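Local coordinates for protein enoyl-CoA hydratase (Geobacillus kaustophilus, PDB 2PPY) that probably hydrates the double bond of enoyl-CoA thioesters in fatty acid beta-oxidation, as a hexameric member of the crotonase family, at residues A[48-51]-A[52-55]; A[208-211]-A[212-216]; A[218-221]-A[222-225]; A[231-234]-A[235-239]. All coordinates share one frame; numbering follows the deposited sequence.

Contact 1: A[48-51]-A[52-55]; sequences RFDP and DIKV
Asp-50 and Asp-52 set their carboxylates against each other across a tight turn, the two planes 78° apart, so that neither group lies flat on the other. Asp-50 swings CG anti to its own backbone nitrogen (chi1 -171°), which carries OD1 forward to the N-H two residues on, that of Asp-52, with OD1 and N 3.2 Å apart. That donor reaches OD1 on its anti side and out of the carboxylate plane, a sidelong grip rather than a straight one. OD1 also stands 3.7 Å from OD2 of Asp-52, a like-charge approach probably eased because the other oxygen of Asp-50, OD2, forms a salt bridge with Lys-15. The same carboxylate runs obliquely past Ile-53, whose CG1 lies 3.7 Å from OD2 of Asp-50. The backbone closes the turn itself, Ile-53 N donating to Asp-50 O at 3.1 Å. Lys-54 adds a second clasp: bent at chi2 and chi4, its chain curls back and NZ meets the carbonyl oxygen of Pro-51 at 2.8 Å, nearly in line with the C=O bond. Pro-51 and Lys-54 also pack on Arg-81 of a neighbouring subunit. Asp-50 to Ile-53 is thus a type I beta turn overlaid by an Asx turn, in which the first residue's side chain accepts an N-H across Pro-51, and it joins helix 34-48 to strand 55-60 in the crotonase fold.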
loop_
_atom_site.group_PDB
_atom_site.type_symbol
_atom_site.label_atom_id
_atom_site.label_comp_id
_atom_site.label_asym_id
_atom_site.label_seq_id
_atom_site.Cartn_x
_atom_site.Cartn_y
_atom_site.Cartn_z
ATOM N N ARG A 48 25.096 -1.463 -15.429
ATOM C CA ARG A 48 24.839 -2.096 -14.135
ATOM C C ARG A 48 25.962 -3.061 -13.774
ATOM O O ARG A 48 26.438 -3.081 -12.644
ATOM C CB ARG A 48 23.531 -2.894 -14.165
ATOM C CG ARG A 48 22.252 -2.123 -13.919
ATOM C CD ARG A 48 21.079 -3.083 -14.080
ATOM N NE ARG A 48 19.799 -2.538 -13.639
ATOM C CZ ARG A 48 18.688 -3.262 -13.549
ATOM N NH1 ARG A 48 18.712 -4.549 -13.870
ATOM N NH2 ARG A 48 17.559 -2.709 -13.132
ATOM N N PHE A 49 26.369 -3.874 -14.743
ATOM C CA PHE A 49 27.415 -4.859 -14.516
ATOM C C PHE A 49 28.817 -4.265 -14.546
ATOM O O PHE A 49 29.804 -4.998 -14.512
ATOM C CB PHE A 49 27.290 -5.992 -15.541
ATOM C CG PHE A 49 26.247 -7.015 -15.185
ATOM C CD1 PHE A 49 26.590 -8.157 -14.463
ATOM C CD2 PHE A 49 24.919 -6.836 -15.558
ATOM C CE1 PHE A 49 25.629 -9.105 -14.119
ATOM C CE2 PHE A 49 23.949 -7.778 -15.220
ATOM C CZ PHE A 49 24.306 -8.915 -14.499
ATOM N N ASP A 50 28.902 -2.940 -14.609
ATOM C CA ASP A 50 30.190 -2.253 -14.624
ATOM C C ASP A 50 30.355 -1.514 -13.298
ATOM O O ASP A 50 29.906 -0.381 -13.155
ATOM C CB ASP A 50 30.248 -1.254 -15.779
ATOM C CG ASP A 50 31.635 -0.662 -15.969
ATOM O OD1 ASP A 50 32.435 -0.697 -15.013
ATOM O OD2 ASP A 50 31.917 -0.150 -17.072
ATOM N N PRO A 51 31.022 -2.147 -12.318
ATOM C CA PRO A 51 31.285 -1.626 -10.971
ATOM C C PRO A 51 31.891 -0.228 -10.897
ATOM O O PRO A 51 31.697 0.488 -9.914
ATOM C CB PRO A 51 32.228 -2.670 -10.375
ATOM C CG PRO A 51 31.858 -3.915 -11.092
ATOM C CD PRO A 51 31.710 -3.434 -12.507
ATOM N N ASP A 52 32.625 0.160 -11.932
ATOM C CA ASP A 52 33.278 1.462 -11.938
ATOM C C ASP A 52 32.360 2.644 -12.206
ATOM O O ASP A 52 32.703 3.776 -11.868
ATOM C CB ASP A 52 34.425 1.465 -12.953
ATOM C CG ASP A 52 35.495 0.438 -12.627
ATOM O OD1 ASP A 52 36.017 0.455 -11.490
ATOM O OD2 ASP A 52 35.815 -0.385 -13.512
ATOM N N ILE A 53 31.202 2.395 -12.809
ATOM C CA ILE A 53 30.275 3.484 -13.109
ATOM C C ILE A 53 29.361 3.765 -11.924
ATOM O O ILE A 53 28.635 2.886 -11.463
ATOM C CB ILE A 53 29.405 3.168 -14.342
ATOM C CG1 ILE A 53 30.288 2.726 -15.512
ATOM C CG2 ILE A 53 28.610 4.416 -14.740
ATOM C CD1 ILE A 53 31.281 3.782 -15.974
ATOM N N LYS A 54 29.399 4.997 -11.435
ATOM C CA LYS A 54 28.583 5.384 -10.298
ATOM C C LYS A 54 27.501 6.398 -10.681
ATOM O O LYS A 54 26.524 6.580 -9.957
ATOM C CB LYS A 54 29.478 5.959 -9.197
ATOM C CG LYS A 54 30.341 4.918 -8.464
ATOM C CD LYS A 54 31.436 4.341 -9.341
ATOM C CE LYS A 54 32.488 3.585 -8.519
ATOM N NZ LYS A 54 31.987 2.336 -7.874
ATOM N N VAL A 55 27.681 7.055 -11.820
ATOM C CA VAL A 55 26.720 8.041 -12.284
ATOM C C VAL A 55 26.477 7.916 -13.781
ATOM O O VAL A 55 27.387 7.607 -14.550
ATOM C CB VAL A 55 27.206 9.483 -11.993
ATOM C CG1 VAL A 55 26.147 10.486 -12.429
ATOM C CG2 VAL A 55 27.514 9.644 -10.513
#

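Contact 2: A[208-211]-A[212-216]; sequences ATYA and VSNIK
Four consecutive backbone hydrogen bonds bind 208-211 to 212-216, beginning with Val-212 N to Ala-208 O at 3.0 Å and ending with Ile-215 N to Ala-211 O at 2.9 Å. Between them Ser-213 N reaches Thr-209 O, and Asn-214 N reaches Tyr-210 O in the straightest bond of the set (168° at the hydrogen). Two polar side-chain ends find partners elsewhere: Ser-213 OG bonds to the carbonyl of Pro-101, and Asn-214 ND2 to that of Leu-237. These are the first two turns of helix 209-222, with Ala-208 at the N-cap position, in the C-terminal helical part of a crotonase-fold subunit. Across one i to i+4 step, Tyr-210 and Asn-214 meet obliquely, the amide plane 67° from the ring and OD1 of Asn-214 3.5 Å from CE1 of Tyr-210. The tyrosine reaches that place because its CG is anti to the backbone nitrogen (chi1 -168°), while Asn-214 keeps CG beside its own nitrogen. On another side of the helix, Val-212 rests CG2 3.6 Å from Ala-208 O. That side faces a neighbouring subunit, whose Val-140 packs on Ala-208 and Val-212 and whose Asn-167 meets Ile-215.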
loop_
_atom_site.group_PDB
_atom_site.type_symbol
_atom_site.label_atom_id
_atom_site.label_comp_id
_atom_site.label_asym_id
_atom_site.label_seq_id
_atom_site.Cartn_x
_atom_site.Cartn_y
_atom_site.Cartn_z
ATOM N N ALA A 208 31.654 9.406 -1.564
ATOM C CA ALA A 208 31.400 8.046 -1.107
ATOM C C ALA A 208 30.279 7.492 -1.976
ATOM O O ALA A 208 29.114 7.465 -1.573
ATOM C CB ALA A 208 30.986 8.056 0.359
ATOM N N THR A 209 30.649 7.046 -3.171
ATOM C CA THR A 209 29.698 6.526 -4.141
ATOM C C THR A 209 28.832 5.352 -3.684
ATOM O O THR A 209 27.737 5.148 -4.215
ATOM C CB THR A 209 30.421 6.165 -5.461
ATOM O OG1 THR A 209 31.405 5.153 -5.219
ATOM C CG2 THR A 209 31.113 7.398 -6.028
ATOM N N TYR A 210 29.304 4.585 -2.708
ATOM C CA TYR A 210 28.521 3.457 -2.203
ATOM C C TYR A 210 27.361 4.039 -1.402
ATOM O O TYR A 210 26.242 3.532 -1.439
ATOM C CB TYR A 210 29.387 2.568 -1.310
ATOM C CG TYR A 210 28.787 1.220 -0.948
ATOM C CD1 TYR A 210 27.627 0.752 -1.565
ATOM C CD2 TYR A 210 29.414 0.392 -0.018
ATOM C CE1 TYR A 210 27.111 -0.504 -1.266
ATOM C CE2 TYR A 210 28.909 -0.866 0.286
ATOM C CZ TYR A 210 27.759 -1.310 -0.340
ATOM O OH TYR A 210 27.269 -2.560 -0.048
ATOM N N ALA A 211 27.643 5.119 -0.681
ATOM C CA ALA A 211 26.628 5.792 0.116
ATOM C C ALA A 211 25.651 6.463 -0.839
ATOM O O ALA A 211 24.436 6.376 -0.664
ATOM C CB ALA A 211 27.275 6.835 1.026
ATOM N N VAL A 212 26.190 7.129 -1.853
ATOM C CA VAL A 212 25.361 7.807 -2.840
ATOM C C VAL A 212 24.404 6.806 -3.472
ATOM O O VAL A 212 23.205 7.056 -3.584
ATOM C CB VAL A 212 26.221 8.433 -3.959
ATOM C CG1 VAL A 212 25.343 8.814 -5.143
ATOM C CG2 VAL A 212 26.943 9.671 -3.426
ATOM N N SER A 213 24.954 5.668 -3.875
ATOM C CA SER A 213 24.176 4.622 -4.517
ATOM C C SER A 213 23.071 4.059 -3.618
ATOM O O SER A 213 21.911 3.974 -4.029
ATOM C CB SER A 213 25.109 3.502 -4.979
ATOM O OG SER A 213 24.381 2.499 -5.660
ATOM N N ASN A 214 23.427 3.679 -2.394
ATOM C CA ASN A 214 22.442 3.135 -1.470
ATOM C C ASN A 214 21.377 4.176 -1.109
ATOM O O ASN A 214 20.233 3.824 -0.842
ATOM C CB ASN A 214 23.139 2.595 -0.212
ATOM C CG ASN A 214 23.656 1.178 -0.399
ATOM O OD1 ASN A 214 23.816 0.708 -1.527
ATOM N ND2 ASN A 214 23.926 0.488 0.708
ATOM N N ILE A 215 21.747 5.454 -1.112
ATOM C CA ILE A 215 20.787 6.520 -0.812
ATOM C C ILE A 215 19.735 6.581 -1.923
ATOM O O ILE A 215 18.532 6.681 -1.656
ATOM C CB ILE A 215 21.475 7.906 -0.726
ATOM C CG1 ILE A 215 22.278 8.016 0.570
ATOM C CG2 ILE A 215 20.429 9.015 -0.799
ATOM C CD1 ILE A 215 23.118 9.281 0.659
ATOM N N LYS A 216 20.205 6.526 -3.168
ATOM C CA LYS A 216 19.335 6.566 -4.335
ATOM C C LYS A 216 18.373 5.384 -4.317
ATOM O O LYS A 216 17.204 5.531 -4.648
ATOM C CB LYS A 216 20.178 6.578 -5.623
ATOM C CG LYS A 216 19.410 6.307 -6.922
ATOM C CD LYS A 216 19.295 4.806 -7.190
ATOM C CE LYS A 216 18.373 4.495 -8.360
ATOM N NZ LYS A 216 18.889 4.993 -9.664
#

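Contact 3: A[218-221]-A[222-225]; sequences AIMN and GKEM
Asn-221, Gly-222 and Lys-223 form most of this contact, at the C-terminal end of helix 209-222, where the chain passes into a type I beta turn from Gly-222 to Met-225. Gly-222 has no side chain, and its nitrogen lies 2.9 Å from Ala-218 O in a weak, bent hydrogen bond, with its CA also close to that oxygen. Lys-223 N continues the helical pattern by donating to Ile-219 O at 3.1 Å. Its side chain leaves with CG between the backbone nitrogen and the carbonyl carbon (chi1 68°), which lays CG 3.4 Å from Met-220 O. Beyond, the lysine runs beside selenomethionine Met-220, pointing the same way, and the two CE atoms touch at 3.8 Å; Tyr-160 of a neighbouring subunit packs on Met-220 and makes a cation-pi contact with Lys-223. Asn-221 offers its carbonyl oxygen to Glu-224 N in a weak bond, while CG of selenomethionine Met-225 lies 3.6 Å from the same oxygen. The asparagine amide turns elsewhere, ND2 bonding to Leu-217 O. Glu-224 bends at chi2, and its OE2 receives both Lys-223 NZ, as a salt bridge of 2.7 Å, and a water that also donates to Met-220 O at 2.7 Å.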
loop_
_atom_site.group_PDB
_atom_site.type_symbol
_atom_site.label_atom_id
_atom_site.label_comp_id
_atom_site.label_asym_id
_atom_site.label_seq_id
_atom_site.Cartn_x
_atom_site.Cartn_y
_atom_site.Cartn_z
ATOM N N ALA A 218 17.455 3.686 -1.593
ATOM C CA ALA A 218 16.593 3.876 -0.437
ATOM C C ALA A 218 15.378 4.740 -0.747
ATOM O O ALA A 218 14.252 4.402 -0.378
ATOM C CB ALA A 218 17.393 4.495 0.709
ATOM N N ILE A 219 15.603 5.849 -1.438
ATOM C CA ILE A 219 14.522 6.775 -1.756
ATOM C C ILE A 219 13.613 6.360 -2.912
ATOM O O ILE A 219 12.390 6.409 -2.787
ATOM C CB ILE A 219 15.086 8.179 -2.045
ATOM C CG1 ILE A 219 15.835 8.695 -0.810
ATOM C CG2 ILE A 219 13.958 9.134 -2.431
ATOM C CD1 ILE A 219 16.555 10.012 -1.041
HETATM N N MSE A 220 14.196 5.948 -4.030
HETATM C CA MSE A 220 13.393 5.568 -5.187
HETATM C C MSE A 220 12.510 4.341 -4.962
HETATM O O MSE A 220 11.391 4.279 -5.463
HETATM C CB MSE A 220 14.291 5.356 -6.409
HETATM C CG MSE A 220 15.058 6.609 -6.828
HETATM SE SE MSE A 220 13.922 8.187 -6.938
HETATM C CE MSE A 220 12.579 7.487 -8.150
ATOM N N ASN A 221 13.012 3.369 -4.208
ATOM C CA ASN A 221 12.243 2.159 -3.936
ATOM C C ASN A 221 11.519 2.251 -2.596
ATOM O O ASN A 221 10.496 1.603 -2.391
ATOM C CB ASN A 221 13.167 0.938 -3.960
ATOM C CG ASN A 221 13.804 0.719 -5.328
ATOM O OD1 ASN A 221 13.123 0.377 -6.302
ATOM N ND2 ASN A 221 15.114 0.923 -5.410
ATOM N N GLY A 222 12.049 3.064 -1.688
ATOM C CA GLY A 222 11.419 3.216 -0.388
ATOM C C GLY A 222 10.153 4.054 -0.444
ATOM O O GLY A 222 9.282 3.936 0.418
ATOM N N LYS A 223 10.029 4.896 -1.465
ATOM C CA LYS A 223 8.846 5.738 -1.569
ATOM C C LYS A 223 7.594 4.935 -1.900
ATOM O O LYS A 223 6.489 5.436 -1.767
ATOM C CB LYS A 223 9.063 6.855 -2.602
ATOM C CG LYS A 223 9.166 6.422 -4.049
ATOM C CD LYS A 223 9.395 7.643 -4.937
ATOM C CE LYS A 223 9.227 7.307 -6.402
ATOM N NZ LYS A 223 7.809 6.970 -6.708
ATOM N N GLU A 224 7.776 3.684 -2.313
ATOM C CA GLU A 224 6.658 2.804 -2.654
ATOM C C GLU A 224 6.175 2.002 -1.453
ATOM O O GLU A 224 5.171 1.292 -1.544
ATOM C CB GLU A 224 7.069 1.806 -3.740
ATOM C CG GLU A 224 7.586 2.422 -5.022
ATOM C CD GLU A 224 6.585 3.353 -5.661
ATOM O OE1 GLU A 224 5.378 3.028 -5.654
ATOM O OE2 GLU A 224 7.007 4.403 -6.185
HETATM N N MSE A 225 6.885 2.113 -0.333
HETATM C CA MSE A 225 6.541 1.356 0.872
HETATM C C MSE A 225 5.924 2.195 1.990
HETATM O O MSE A 225 6.067 3.417 2.020
HETATM C CB MSE A 225 7.799 0.683 1.443
HETATM C CG MSE A 225 8.771 0.104 0.417
HETATM SE SE MSE A 225 10.472 -0.362 1.253
HETATM C CE MSE A 225 11.363 -1.223 -0.231
HETATM O O HOH W 1 9.741 3.686 -7.480
#

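Contact 4: A[231-234]-A[235-239]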
loop_
_atom_site.group_PDB
_atom_site.type_symbol
_atom_site.label_atom_id
_atom_site.label_comp_id
_atom_site.label_asym_id
_atom_site.label_seq_id
_atom_site.Cartn_x
_atom_site.Cartn_y
_atom_site.Cartn_z
ATOM N N ILE A 231 11.551 2.482 6.486
ATOM C CA ILE A 231 12.722 2.763 7.286
ATOM C C ILE A 231 13.497 1.464 7.549
ATOM O O ILE A 231 14.694 1.496 7.812
ATOM C CB ILE A 231 12.315 3.475 8.589
ATOM C CG1 ILE A 231 11.637 4.810 8.229
ATOM C CG2 ILE A 231 13.543 3.716 9.469
ATOM C CD1 ILE A 231 11.072 5.585 9.400
ATOM N N ARG A 232 12.821 0.321 7.457
ATOM C CA ARG A 232 13.506 -0.956 7.647
ATOM C C ARG A 232 14.401 -1.185 6.419
ATOM O O ARG A 232 15.531 -1.656 6.536
ATOM C CB ARG A 232 12.504 -2.113 7.760
ATOM C CG ARG A 232 11.520 -2.030 8.927
ATOM C CD ARG A 232 12.187 -2.287 10.272
ATOM N NE ARG A 232 12.943 -1.133 10.749
ATOM C CZ ARG A 232 12.390 -0.004 11.175
ATOM N NH1 ARG A 232 13.157 0.998 11.592
ATOM N NH2 ARG A 232 11.070 0.118 11.190
ATOM N N TYR A 233 13.881 -0.854 5.239
ATOM C CA TYR A 233 14.622 -1.015 3.987
ATOM C C TYR A 233 15.833 -0.085 4.031
ATOM O O TYR A 233 16.939 -0.445 3.620
ATOM C CB TYR A 233 13.701 -0.668 2.809
ATOM C CG TYR A 233 14.357 -0.615 1.443
ATOM C CD1 TYR A 233 14.984 -1.737 0.892
ATOM C CD2 TYR A 233 14.312 0.551 0.681
ATOM C CE1 TYR A 233 15.543 -1.695 -0.388
ATOM C CE2 TYR A 233 14.865 0.604 -0.589
ATOM C CZ TYR A 233 15.476 -0.519 -1.119
ATOM O OH TYR A 233 16.016 -0.452 -2.383
ATOM N N GLU A 234 15.606 1.114 4.551
ATOM C CA GLU A 234 16.651 2.116 4.693
ATOM C C GLU A 234 17.689 1.625 5.693
ATOM O O GLU A 234 18.882 1.892 5.547
ATOM C CB GLU A 234 16.034 3.424 5.183
ATOM C CG GLU A 234 16.993 4.367 5.897
ATOM C CD GLU A 234 16.262 5.508 6.587
ATOM O OE1 GLU A 234 15.761 6.411 5.881
ATOM O OE2 GLU A 234 16.176 5.486 7.837
ATOM N N GLY A 235 17.224 0.900 6.706
ATOM C CA GLY A 235 18.118 0.386 7.731
ATOM C C GLY A 235 19.043 -0.704 7.234
ATOM O O GLY A 235 20.165 -0.830 7.719
ATOM N N GLU A 236 18.573 -1.505 6.281
ATOM C CA GLU A 236 19.393 -2.577 5.732
ATOM C C GLU A 236 20.440 -1.979 4.803
ATOM O O GLU A 236 21.578 -2.455 4.745
ATOM C CB GLU A 236 18.531 -3.588 4.970
ATOM C CG GLU A 236 17.529 -4.335 5.839
ATOM C CD GLU A 236 18.136 -4.830 7.150
ATOM O OE1 GLU A 236 19.215 -5.465 7.120
ATOM O OE2 GLU A 236 17.524 -4.583 8.212
ATOM N N LEU A 237 20.053 -0.934 4.076
ATOM C CA LEU A 237 20.975 -0.259 3.176
ATOM C C LEU A 237 22.059 0.402 4.023
ATOM O O LEU A 237 23.231 0.436 3.636
ATOM C CB LEU A 237 20.235 0.787 2.341
ATOM C CG LEU A 237 19.385 0.226 1.195
ATOM C CD1 LEU A 237 18.301 1.218 0.816
ATOM C CD2 LEU A 237 20.278 -0.096 -0.001
ATOM N N GLN A 238 21.662 0.917 5.185
ATOM C CA GLN A 238 22.601 1.557 6.103
ATOM C C GLN A 238 23.518 0.490 6.702
ATOM O O GLN A 238 24.699 0.739 6.941
ATOM C CB GLN A 238 21.852 2.273 7.226
ATOM C CG GLN A 238 22.759 2.961 8.253
ATOM C CD GLN A 238 23.289 4.300 7.775
ATOM O OE1 GLN A 238 23.960 4.385 6.747
ATOM N NE2 GLN A 238 22.990 5.356 8.525
ATOM N N ASN A 239 22.970 -0.696 6.950
ATOM C CA ASN A 239 23.766 -1.784 7.500
ATOM C C ASN A 239 24.915 -2.071 6.538
ATOM O O ASN A 239 26.062 -2.214 6.951
ATOM C CB ASN A 239 22.910 -3.040 7.686
ATOM C CG ASN A 239 22.121 -3.026 8.985
ATOM O OD1 ASN A 239 21.148 -3.766 9.139
ATOM N ND2 ASN A 239 22.542 -2.194 9.928
HETATM O O HOH W 2 16.412 -2.318 9.463
#
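Tyr-233 holds CG anti to its backbone nitrogen (chi1 173°), whereas Leu-237, one turn on, keeps CG beside its nitrogen (chi1 -76°); together these settings bring a leucine methyl over the ring. CD1 of Leu-237 stands 3.7 Å above the plane, offset toward the rim, and lies 3.8 Å from CE2 of Tyr-233: a CH-pi contact on one face, with the side chains otherwise crossing at a slant. The same methyl is 3.5 Å from Tyr-233 O, which also accepts Leu-237 N at 3.2 Å, so one carbonyl serves both bond and packing. Glu-236 bends at chi2 and folds back along the helix until its CG is 3.4 Å from Arg-232 O. A water bridges the two, donating to that carbonyl and, at 2.8 Å, to Glu-236 OE2. Glu-234 and Gln-238 send their polar ends to a neighbouring subunit, the carboxylate to Thr-151 and the N-H of Gly-149, the amide NE2 to the carbonyl of Leu-145. On the intramolecular side Tyr-233 leans on Asn-221 and Leu-237 on Ala-218. Successive i to i+4 backbone bonds, among them Gln-238 N to Glu-234 O at 3.0 Å, make this the middle of alpha helix 227-242, a subunit-contacting element of the C-terminal helical part of this hexameric crotonase.

The four contacts follow one another along the chain; each is local, so none nests within or crosses another. Contact 1 closes the turn between helix 34-48 and strand 55-60, leading into the main sheet. Far later, contact 2 opens helix 209-222 and contact 3 ends it, with only Leu-217 between them in the sequence and their centres about 14 Å apart. Contact 4 lies in the next helix, 227-242, and folds back on both: Asn-214 reaches Leu-237, while Ala-218 and Met-225 pack on Tyr-233. Lys-54 touching Thr-209 joins contact 1 to contact 2, tying the loop before strand 55-60 to the helical pair, whose contacts all meet one neighbouring subunit.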